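Local coordinates for chitin-binding type-4 domain-containing protein (PDB 6T5Z), which probably catalyses the copper-dependent oxidative cleavage of polysaccharide chains, chitin being the likely substrate, as an AA10 lytic polysaccharide monooxygenase, at residues P46-I51 / L110-F115; W84-Q89 / K128-R133; S93-F98 / V134-T139; T100-D105 / E142-Y147. All blocks are in the same frame, centred on the assembly; numbering follows the deposited sequence.

Contact 1 of 4, residues P46-I51 / L110-F115; sequences PEDGHI and LTREQF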
# COMPACT_ATOMS: atom_id res chain seq x y z
N PRO A 46 8.62 8.59 -1.62
CA PRO A 46 8.60 8.41 -3.08
C PRO A 46 7.93 9.59 -3.78
O PRO A 46 6.90 10.10 -3.34
CB PRO A 46 7.79 7.12 -3.26
CG PRO A 46 7.99 6.37 -1.99
CD PRO A 46 8.04 7.44 -0.91
N GLU A 47 8.52 10.00 -4.90
CA GLU A 47 8.00 11.16 -5.60
C GLU A 47 6.66 10.85 -6.28
O GLU A 47 6.31 9.70 -6.54
CB GLU A 47 9.01 11.68 -6.62
CG GLU A 47 9.25 10.75 -7.79
CD GLU A 47 10.19 11.37 -8.81
OE1 GLU A 47 10.47 12.58 -8.72
OE2 GLU A 47 10.65 10.63 -9.71
N ASP A 48 5.91 11.92 -6.53
CA ASP A 48 4.65 11.84 -7.26
C ASP A 48 4.84 11.04 -8.55
O ASP A 48 5.88 11.15 -9.21
CB ASP A 48 4.14 13.25 -7.61
CG ASP A 48 3.51 13.97 -6.41
OD1 ASP A 48 3.25 13.31 -5.37
OD2 ASP A 48 3.24 15.19 -6.53
N GLY A 49 3.84 10.23 -8.89
CA GLY A 49 3.92 9.39 -10.08
C GLY A 49 4.72 8.12 -9.91
O GLY A 49 4.68 7.26 -10.81
N HIS A 50 5.42 7.97 -8.79
CA HIS A 50 6.25 6.80 -8.50
C HIS A 50 6.00 6.33 -7.07
O HIS A 50 6.90 5.78 -6.42
CB HIS A 50 7.73 7.11 -8.72
CG HIS A 50 8.03 7.65 -10.09
ND1 HIS A 50 8.32 6.83 -11.16
CD2 HIS A 50 8.06 8.92 -10.56
CE1 HIS A 50 8.53 7.57 -12.23
NE2 HIS A 50 8.39 8.84 -11.89
N ILE A 51 4.78 6.54 -6.58
CA ILE A 51 4.44 6.11 -5.23
C ILE A 51 4.31 4.59 -5.17
O ILE A 51 4.88 3.94 -4.28
CB ILE A 51 3.16 6.82 -4.78
CG1 ILE A 51 3.44 8.32 -4.60
CG2 ILE A 51 2.64 6.22 -3.49
CD1 ILE A 51 2.20 9.13 -4.37
N LEU A 110 -0.80 8.24 -9.59
CA LEU A 110 -0.91 8.44 -8.15
C LEU A 110 0.08 9.51 -7.71
O LEU A 110 1.27 9.43 -8.01
CB LEU A 110 -0.64 7.15 -7.40
CG LEU A 110 -1.62 5.99 -7.62
CD1 LEU A 110 -1.10 4.72 -6.93
CD2 LEU A 110 -3.00 6.38 -7.09
N THR A 111 -0.42 10.50 -6.99
CA THR A 111 0.35 11.64 -6.53
C THR A 111 -0.15 12.01 -5.14
O THR A 111 -1.14 11.47 -4.66
CB THR A 111 0.18 12.87 -7.43
OG1 THR A 111 -1.18 13.28 -7.37
CG2 THR A 111 0.54 12.57 -8.88
N ARG A 112 0.52 12.98 -4.51
CA ARG A 112 0.04 13.45 -3.22
C ARG A 112 -1.32 14.12 -3.35
O ARG A 112 -2.17 13.99 -2.46
CB ARG A 112 1.07 14.38 -2.58
CG ARG A 112 2.29 13.61 -2.12
CD ARG A 112 3.57 14.43 -2.11
NE ARG A 112 4.64 13.64 -1.50
CZ ARG A 112 5.28 12.65 -2.11
NH1 ARG A 112 4.97 12.32 -3.35
NH2 ARG A 112 6.23 11.97 -1.46
N GLU A 113 -1.55 14.81 -4.47
CA GLU A 113 -2.85 15.43 -4.69
C GLU A 113 -3.95 14.39 -4.84
O GLU A 113 -5.11 14.67 -4.51
CB GLU A 113 -2.77 16.34 -5.92
CG GLU A 113 -3.95 17.26 -6.12
CD GLU A 113 -5.05 16.63 -6.95
OE1 GLU A 113 -4.78 15.65 -7.68
OE2 GLU A 113 -6.20 17.12 -6.87
N GLN A 114 -3.61 13.18 -5.31
CA GLN A 114 -4.60 12.13 -5.46
C GLN A 114 -4.98 11.46 -4.14
O GLN A 114 -6.03 10.82 -4.07
CB GLN A 114 -4.09 11.07 -6.44
CG GLN A 114 -3.99 11.57 -7.89
CD GLN A 114 -5.16 11.12 -8.75
OE1 GLN A 114 -6.30 11.55 -8.55
NE2 GLN A 114 -4.87 10.25 -9.73
N PHE A 115 -4.14 11.61 -3.11
CA PHE A 115 -4.33 10.97 -1.81
C PHE A 115 -4.78 11.99 -0.78
O PHE A 115 -4.44 13.17 -0.86
CB PHE A 115 -3.02 10.34 -1.33
CG PHE A 115 -2.76 8.97 -1.87
CD1 PHE A 115 -3.43 7.88 -1.36
CD2 PHE A 115 -1.81 8.77 -2.87
CE1 PHE A 115 -3.19 6.59 -1.86
CE2 PHE A 115 -1.57 7.49 -3.37
CZ PHE A 115 -2.26 6.40 -2.85
O HOH W 1 0.78 16.10 -5.96

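Contact 2 of 4, residues W84-Q89 / K128-R133; sequences WEIMIQ and KMPSSR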
# COMPACT_ATOMS: atom_id res chain seq x y z
N TRP A 84 0.14 -7.86 7.19
CA TRP A 84 1.48 -7.86 6.62
C TRP A 84 2.16 -9.19 6.89
O TRP A 84 2.10 -9.72 8.00
CB TRP A 84 2.35 -6.75 7.23
CG TRP A 84 2.05 -5.34 6.80
CD1 TRP A 84 1.02 -4.54 7.21
CD2 TRP A 84 2.84 -4.54 5.91
NE1 TRP A 84 1.12 -3.30 6.63
CE2 TRP A 84 2.23 -3.27 5.83
CE3 TRP A 84 4.02 -4.77 5.17
CZ2 TRP A 84 2.74 -2.25 5.02
CZ3 TRP A 84 4.52 -3.75 4.38
CH2 TRP A 84 3.88 -2.51 4.31
N GLU A 85 2.85 -9.71 5.86
CA GLU A 85 3.81 -10.81 5.98
C GLU A 85 5.19 -10.17 6.09
O GLU A 85 5.66 -9.51 5.15
CB GLU A 85 3.72 -11.76 4.79
CG GLU A 85 2.34 -12.34 4.55
CD GLU A 85 1.97 -13.46 5.52
OE1 GLU A 85 2.81 -13.84 6.36
OE2 GLU A 85 0.84 -13.99 5.44
N ILE A 86 5.83 -10.34 7.24
CA ILE A 86 7.09 -9.67 7.55
C ILE A 86 8.20 -10.69 7.30
O ILE A 86 8.57 -11.47 8.18
CB ILE A 86 7.09 -9.15 8.98
CG1 ILE A 86 5.91 -8.20 9.19
CG2 ILE A 86 8.43 -8.48 9.34
CD1 ILE A 86 5.93 -6.99 8.26
N MET A 87 8.75 -10.69 6.08
CA MET A 87 9.78 -11.66 5.74
C MET A 87 11.08 -11.41 6.49
O MET A 87 11.79 -12.35 6.85
CB MET A 87 10.03 -11.66 4.23
CG MET A 87 8.88 -12.19 3.42
SD MET A 87 9.37 -12.27 1.71
CE MET A 87 10.55 -13.62 1.74
N ILE A 88 11.42 -10.14 6.72
CA ILE A 88 12.57 -9.80 7.55
C ILE A 88 12.10 -8.76 8.57
O ILE A 88 11.68 -7.66 8.19
CB ILE A 88 13.76 -9.27 6.73
CG1 ILE A 88 14.17 -10.30 5.67
CG2 ILE A 88 14.94 -8.97 7.64
CD1 ILE A 88 15.25 -9.82 4.73
N GLN A 89 12.15 -9.13 9.85
CA GLN A 89 11.66 -8.26 10.91
C GLN A 89 12.63 -7.12 11.18
O GLN A 89 13.85 -7.31 11.21
CB GLN A 89 11.45 -9.06 12.20
CG GLN A 89 10.42 -10.16 12.09
CD GLN A 89 10.69 -11.28 13.07
OE1 GLN A 89 11.37 -12.24 12.75
NE2 GLN A 89 10.16 -11.15 14.28
N LYS A 128 9.37 -1.18 18.59
CA LYS A 128 9.45 -2.58 18.98
C LYS A 128 9.62 -3.47 17.75
O LYS A 128 9.26 -3.11 16.62
CB LYS A 128 8.19 -2.98 19.75
CG LYS A 128 8.13 -2.37 21.14
CD LYS A 128 6.91 -2.83 21.94
CE LYS A 128 5.62 -2.19 21.43
NZ LYS A 128 4.53 -2.33 22.44
N MET A 129 10.18 -4.65 17.98
CA MET A 129 10.38 -5.63 16.93
C MET A 129 9.06 -6.34 16.66
O MET A 129 8.48 -6.92 17.59
CB MET A 129 11.46 -6.64 17.35
CG MET A 129 11.88 -7.63 16.26
SD MET A 129 12.77 -6.84 14.90
CE MET A 129 14.24 -6.29 15.75
N PRO A 130 8.54 -6.33 15.43
CA PRO A 130 7.25 -6.96 15.16
C PRO A 130 7.40 -8.47 15.03
O PRO A 130 8.49 -9.00 14.79
CB PRO A 130 6.84 -6.35 13.82
CG PRO A 130 8.15 -6.16 13.11
CD PRO A 130 9.17 -5.82 14.20
N SER A 131 6.28 -9.16 15.20
CA SER A 131 6.25 -10.57 14.87
C SER A 131 6.33 -10.73 13.35
O SER A 131 6.38 -9.76 12.59
CB SER A 131 4.99 -11.22 15.44
OG SER A 131 3.82 -10.60 14.96
N SER A 132 6.32 -11.98 12.89
CA SER A 132 6.51 -12.26 11.47
C SER A 132 5.24 -12.09 10.65
O SER A 132 5.30 -12.09 9.41
CB SER A 132 7.08 -13.66 11.31
OG SER A 132 8.36 -13.72 11.92
N ARG A 133 4.09 -11.95 11.30
CA ARG A 133 2.84 -11.60 10.64
C ARG A 133 2.14 -10.58 11.53
O ARG A 133 2.07 -10.77 12.75
CB ARG A 133 1.96 -12.84 10.41
CG ARG A 133 0.69 -12.57 9.65
CD ARG A 133 0.03 -13.88 9.21
NE ARG A 133 -0.19 -14.75 10.36
CZ ARG A 133 -1.21 -14.63 11.20
NH1 ARG A 133 -2.12 -13.67 11.02
NH2 ARG A 133 -1.33 -15.47 12.22
O HOH W 2 10.12 -13.00 9.96

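Contact 3 of 4, residues S93-F98 / V134-T139; sequences SSWEYF and VINKCT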
# COMPACT_ATOMS: atom_id res chain seq x y z
N SER A 93 8.56 1.89 13.74
CA SER A 93 7.91 3.09 14.26
C SER A 93 6.40 2.96 14.21
O SER A 93 5.70 3.23 15.20
CB SER A 93 8.35 4.33 13.48
OG SER A 93 9.70 4.66 13.71
N SER A 94 5.86 2.54 13.06
CA SER A 94 4.41 2.57 12.90
C SER A 94 3.98 1.79 11.67
O SER A 94 4.79 1.47 10.80
CB SER A 94 3.90 4.00 12.77
OG SER A 94 4.39 4.57 11.56
N TRP A 95 2.68 1.51 11.63
CA TRP A 95 1.94 1.05 10.46
C TRP A 95 0.87 2.10 10.19
O TRP A 95 0.15 2.48 11.11
CB TRP A 95 1.28 -0.31 10.72
CG TRP A 95 2.18 -1.25 11.44
CD1 TRP A 95 2.39 -1.32 12.80
CD2 TRP A 95 3.02 -2.24 10.85
NE1 TRP A 95 3.31 -2.31 13.08
CE2 TRP A 95 3.71 -2.89 11.90
CE3 TRP A 95 3.26 -2.64 9.53
CZ2 TRP A 95 4.62 -3.91 11.67
CZ3 TRP A 95 4.16 -3.67 9.30
CH2 TRP A 95 4.84 -4.28 10.36
N GLU A 96 0.76 2.57 8.95
CA GLU A 96 -0.23 3.60 8.68
C GLU A 96 -0.78 3.43 7.28
O GLU A 96 -0.17 2.79 6.42
CB GLU A 96 0.35 5.01 8.87
CG GLU A 96 1.40 5.36 7.85
CD GLU A 96 1.89 6.81 7.99
OE1 GLU A 96 1.45 7.53 8.90
OE2 GLU A 96 2.74 7.20 7.17
N TYR A 97 -1.96 4.02 7.06
CA TYR A 97 -2.74 3.78 5.84
C TYR A 97 -3.34 5.08 5.35
O TYR A 97 -3.95 5.82 6.13
CB TYR A 97 -3.82 2.72 6.10
CG TYR A 97 -3.19 1.42 6.52
CD1 TYR A 97 -2.92 1.15 7.86
CD2 TYR A 97 -2.82 0.47 5.57
CE1 TYR A 97 -2.29 -0.03 8.25
CE2 TYR A 97 -2.21 -0.70 5.94
CZ TYR A 97 -1.93 -0.95 7.27
OH TYR A 97 -1.32 -2.13 7.63
N PHE A 98 -3.14 5.36 4.06
CA PHE A 98 -3.73 6.48 3.35
C PHE A 98 -4.73 5.94 2.33
O PHE A 98 -4.63 4.80 1.88
CB PHE A 98 -2.65 7.28 2.62
CG PHE A 98 -1.62 7.91 3.52
CD1 PHE A 98 -1.73 9.25 3.87
CD2 PHE A 98 -0.53 7.18 4.00
CE1 PHE A 98 -0.79 9.86 4.70
CE2 PHE A 98 0.42 7.78 4.83
CZ PHE A 98 0.29 9.12 5.18
N VAL A 134 1.67 -9.49 10.93
CA VAL A 134 1.14 -8.35 11.68
C VAL A 134 -0.23 -8.00 11.12
O VAL A 134 -0.43 -7.98 9.90
CB VAL A 134 2.08 -7.14 11.59
CG1 VAL A 134 1.38 -5.88 12.10
CG2 VAL A 134 3.35 -7.41 12.37
N ILE A 135 -1.19 -7.72 12.01
CA ILE A 135 -2.52 -7.30 11.61
C ILE A 135 -2.82 -5.93 12.22
O ILE A 135 -2.69 -5.74 13.43
CB ILE A 135 -3.60 -8.33 12.01
CG1 ILE A 135 -3.49 -9.59 11.14
CG2 ILE A 135 -4.97 -7.72 11.91
CD1 ILE A 135 -4.56 -10.63 11.42
N ASN A 136 -3.24 -4.99 11.38
CA ASN A 136 -3.66 -3.66 11.82
C ASN A 136 -5.16 -3.51 11.60
O ASN A 136 -5.64 -3.66 10.48
CB ASN A 136 -2.93 -2.55 11.06
CG ASN A 136 -1.42 -2.70 11.12
OD1 ASN A 136 -0.75 -2.73 10.08
ND2 ASN A 136 -0.87 -2.77 12.33
N LYS A 137 -5.89 -3.20 12.67
CA LYS A 137 -7.33 -2.99 12.59
C LYS A 137 -7.63 -1.52 12.35
O LYS A 137 -7.13 -0.64 13.07
CB LYS A 137 -8.02 -3.48 13.87
CG LYS A 137 -7.89 -4.97 14.14
CD LYS A 137 -8.55 -5.29 15.48
CE LYS A 137 -8.27 -6.71 15.95
NZ LYS A 137 -9.18 -7.69 15.30
N CYS A 138 -8.47 -1.24 11.35
CA CYS A 138 -8.71 0.12 10.89
C CYS A 138 -10.19 0.31 10.59
O CYS A 138 -10.99 -0.63 10.59
CB CYS A 138 -7.88 0.44 9.64
SG CYS A 138 -6.11 0.23 9.83
N THR A 139 -10.55 1.56 10.31
CA THR A 139 -11.89 1.92 9.87
C THR A 139 -11.76 2.88 8.70
O THR A 139 -11.02 3.87 8.80
CB THR A 139 -12.72 2.55 10.99
OG1 THR A 139 -12.74 1.68 12.12
CG2 THR A 139 -14.16 2.77 10.52

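Contact 4 of 4, residues T100-D105 / E142-Y147; sequences TKLGWD and EGYQGY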
# COMPACT_ATOMS: atom_id res chain seq x y z
N THR A 100 -7.03 7.14 -1.38
CA THR A 100 -7.28 8.15 -2.40
C THR A 100 -8.44 9.04 -2.00
O THR A 100 -9.36 8.62 -1.28
CB THR A 100 -7.58 7.48 -3.75
OG1 THR A 100 -8.40 6.32 -3.55
CG2 THR A 100 -6.28 7.06 -4.43
N LYS A 101 -8.39 10.29 -2.45
CA LYS A 101 -9.46 11.24 -2.19
C LYS A 101 -10.75 10.82 -2.88
O LYS A 101 -10.74 10.17 -3.92
CB LYS A 101 -9.09 12.64 -2.69
CG LYS A 101 -8.07 13.38 -1.86
CD LYS A 101 -7.69 14.69 -2.55
CE LYS A 101 -6.73 15.51 -1.69
NZ LYS A 101 -6.01 16.55 -2.47
N LEU A 102 -11.88 11.22 -2.29
CA LEU A 102 -13.13 11.19 -3.01
C LEU A 102 -13.01 12.11 -4.22
O LEU A 102 -12.61 13.27 -4.08
CB LEU A 102 -14.29 11.62 -2.11
CG LEU A 102 -14.56 10.73 -0.90
CD1 LEU A 102 -15.68 11.33 -0.05
CD2 LEU A 102 -14.90 9.31 -1.31
N GLY A 103 -13.30 11.58 -5.39
CA GLY A 103 -13.13 12.35 -6.60
C GLY A 103 -11.74 12.31 -7.21
O GLY A 103 -11.48 13.08 -8.14
N TRP A 104 -10.86 11.43 -6.74
CA TRP A 104 -9.59 11.24 -7.44
C TRP A 104 -9.85 10.70 -8.85
O TRP A 104 -10.95 10.29 -9.20
CB TRP A 104 -8.68 10.29 -6.66
CG TRP A 104 -9.03 8.81 -6.76
CD1 TRP A 104 -10.17 8.20 -6.31
CD2 TRP A 104 -8.23 7.78 -7.36
NE1 TRP A 104 -10.11 6.85 -6.58
CE2 TRP A 104 -8.94 6.57 -7.22
CE3 TRP A 104 -6.98 7.77 -7.99
CZ2 TRP A 104 -8.43 5.36 -7.69
CZ3 TRP A 104 -6.48 6.57 -8.46
CH2 TRP A 104 -7.21 5.38 -8.31
N ASP A 105 -8.79 10.73 -9.67
CA ASP A 105 -8.90 10.34 -11.08
C ASP A 105 -8.20 9.01 -11.29
O ASP A 105 -6.96 8.96 -11.31
CB ASP A 105 -8.30 11.42 -11.98
CG ASP A 105 -8.59 11.19 -13.45
OD1 ASP A 105 -8.86 10.04 -13.84
OD2 ASP A 105 -8.54 12.17 -14.22
N GLU A 142 -15.81 7.88 6.20
CA GLU A 142 -17.20 7.80 5.80
C GLU A 142 -17.37 8.25 4.35
O GLU A 142 -16.60 9.06 3.83
CB GLU A 142 -18.08 8.64 6.72
CG GLU A 142 -18.08 8.18 8.17
N GLY A 143 -18.41 7.71 3.71
CA GLY A 143 -18.77 8.16 2.38
C GLY A 143 -17.96 7.56 1.26
O GLY A 143 -18.02 8.06 0.13
N TYR A 144 -17.21 6.50 1.52
CA TYR A 144 -16.38 5.93 0.48
C TYR A 144 -17.10 4.81 -0.26
O TYR A 144 -17.79 3.98 0.34
CB TYR A 144 -15.06 5.41 1.03
CG TYR A 144 -13.98 6.46 0.92
CD1 TYR A 144 -12.99 6.38 -0.06
CD2 TYR A 144 -13.99 7.57 1.76
CE1 TYR A 144 -12.01 7.35 -0.17
CE2 TYR A 144 -13.01 8.55 1.65
CZ TYR A 144 -12.03 8.44 0.69
OH TYR A 144 -11.06 9.40 0.59
N GLN A 145 -16.94 4.82 -1.57
CA GLN A 145 -17.43 3.74 -2.42
C GLN A 145 -16.65 3.81 -3.72
O GLN A 145 -16.03 4.83 -4.04
CB GLN A 145 -18.93 3.84 -2.65
CG GLN A 145 -19.37 5.19 -3.20
CD GLN A 145 -20.87 5.39 -3.09
OE1 GLN A 145 -21.42 5.45 -1.99
NE2 GLN A 145 -21.54 5.49 -4.24
N GLY A 146 -16.69 2.72 -4.46
CA GLY A 146 -16.11 2.69 -5.78
C GLY A 146 -14.65 2.28 -5.73
O GLY A 146 -14.15 1.74 -4.74
N TYR A 147 -13.95 2.56 -6.84
CA TYR A 147 -12.55 2.19 -6.97
C TYR A 147 -11.68 3.19 -6.22
O TYR A 147 -11.71 4.39 -6.51
CB TYR A 147 -12.15 2.11 -8.44
CG TYR A 147 -10.67 1.85 -8.71
CD1 TYR A 147 -9.88 1.09 -7.84
CD2 TYR A 147 -10.06 2.37 -9.85
CE1 TYR A 147 -8.52 0.86 -8.11
CE2 TYR A 147 -8.72 2.15 -10.12
CZ TYR A 147 -7.96 1.40 -9.25
OH TYR A 147 -6.63 1.19 -9.56
O HOH W 3 -11.41 12.60 0.45

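Contact 1 of 4, residues P46-I51 / L110-F115
One arginine head grips a single carbonyl oxygen end-on here: both NH1 and NH2 of R112 donate to P46 O, the bond from NH2 measuring 2.7 Å, with the oxygen lying in the guanidinium plane. The setting is a meeting of two loops in an AA10 β-sandwich, one following strand 36-38 and the other preceding strand 121-126, and each is folded into a β turn: type II from E47 to H50, type I from R112 to F115. The same NH1 also forms a salt bridge with D48, reaching OD1 at 2.8 Å. That oxygen accepts a second hydrogen bond from R112 N at 2.9 Å, and both donors approach from above the carboxylate plane, which stands 50° from the guanidinium. CG of R112 lies anti to its carbonyl carbon (chi1 -71°) and the chain then runs extended to NE, so that backbone and head of one residue clasp the same carboxylate oxygen. The remaining donors of the head are also engaged, NE by P42 O and NH2 additionally by A44 O, which fixes the rotation of the group and probably favours the ionised carboxylate. A backbone bond adds to these: G49 N donates to L110 O at 2.8 Å in the carbonyl plane. I51 sets CD1 against L110 O and T111 CA, and toward F115, which joins I51 in packing on L151 of strand 148-156. At the outer side a water bridges the two turns, donating to D48 OD2 at 2.7 Å and accepting from E113 N.

Contact 2 of 4, residues W84-Q89 / K128-R133
Q89 lays its aliphatic part along M129 and P130, its CB 3.7 Å from M129 SD, and then reaches with its amide to the loop that leads into strand 133-139. The chain is extended beyond CG (chi2 153°), which brings NE2 to P130 O at 2.8 Å; the bond is nearly straight, 174° at the hydrogen, and lies in the planes of both amide and carbonyl. Further back, the pairing belongs to the three-stranded antiparallel sheet of the β-sandwich. E85 and R133 form a non-hydrogen-bonded pair, and next to it I86 N donates to S132 O at 2.8 Å. R133 CA approaches W84 O at 3.3 Å in a CA-H...O contact. The side chains of E85 and R133 lie side by side, but they meet through R133 CD and the carboxylate rather than through their charges, since the guanidinium turns to Q83 through NH1. I86 points inward and sets CG2 against P130 CG at 4.4 Å, on the side where W95 packs on both. A water ties the two segments together, donating to I86 O and Q89 OE1 and accepting from S132 OG at 2.7 Å. With the copper about 7 Å from the side chain of I86 and H90 following Q89 directly, this mix of amide, water and backbone bonds probably steadies the chain beside the metal site without supplying a ligand.

Contact 3 of 4, residues S93-F98 / V134-T139
The interior of the β-sandwich, on the side leading toward the copper site, is bridged here by strand 94-98 of the mixed sheet and strand 134-139 of the three-stranded antiparallel sheet. They face each other across the core, their axes 8.8 Å apart at closest approach and their directions 44° apart, so the contact is made by side chains alone. N136 stands at the centre. Its CG is anti to the carbonyl carbon (chi1 -54°), and this places the amide between W95 and Y97, crossing both side chains at about a right angle. Y97 OH donates to N136 OD1 at 2.6 Å, in the carbonyl plane and on a lone pair, and the oxygen lies in turn at the edge of the phenol ring. OD1 also comes within 3.2 Å of W95 CB, while ND2 sits over one face of the indole and is bonded to E123 OE1. The phenol oxygen accepts in its turn from W84 NE1, so a chain of hydrogen bonds runs from indole through hydroxyl and amide to carboxylate, which probably fixes the amide's orientation. On the face of W95 that ND2 overlies, V134 meets the ring tip to tip: CG1 forms a CH-pi contact 4.0 Å from the centroid of the six-membered ring. W154 stacks on the same indole, and Y125 meets it edge-to-face. At the other end C138, disulfide-bonded to C121, offers its sulfur obliquely to Y97, with SG 3.9 Å from CD1 of the ring.

Contact 4 of 4, residues T100-D105 / E142-Y147
Two aromatic side chains each donate to a backbone carbonyl, and in opposite directions: Y144 OH to T100 O at 2.6 Å, and W104 NE1 to Y147 O at 2.9 Å. Each acceptor is met on a lone pair and lies at the edge of the donor ring, so the phenol and the indole both serve as flat arms between two loops of the β-sandwich. The phenol oxygen is further engaged by N116 ND2 and by a water that donates to it and accepts from L102 N at 3.1 Å. A type II turn from K101 to W104 shapes one loop, with G103 at positive phi. It presents L102 to Y144, and CD2 sits almost exactly over the ring centre, a CH-pi contact of 3.4 Å to the centroid and only 3° off the normal. CG of W104 takes the crowded position between backbone N and carbonyl carbon (chi1 77°), and T100 CG2 lies over the centre of one face of the indole. Its benzo edge turns toward the face of Y147 in an edge-to-face pair, centroids 5.3 Å apart and planes at 65°. The hydroxyl of Y147 is bonded to D168 and Q65, and its ring also takes K72 in a cation-pi contact. The rings of Y144 and W104 are thus each held by a directional bond at the edge and by carbon over a face, which implies that position and tilt are fixed together.

Contact 3 is the buried one, joining the two sheets of the sandwich through side chains, whereas contacts 1, 2 and 4 are partly buried meetings that involve loops. Contacts 2 and 3 meet on strand 133-139, which R133 of the former enters and V134-T139 of the latter continues; they touch directly, W84 and I86 packing on W95. Contacts 1 and 4 touch each other away from the H1/H90 copper site, where Q114 binds the backbone of K101 and D105; F115 of contact 1 also reaches F98 of contact 3. Chemistry follows place: charge and carbonyls in contact 1, sheet pairing with bridging water in contact 2, an asparagine amide among aromatics in contact 3, ring-borne donors in contact 4.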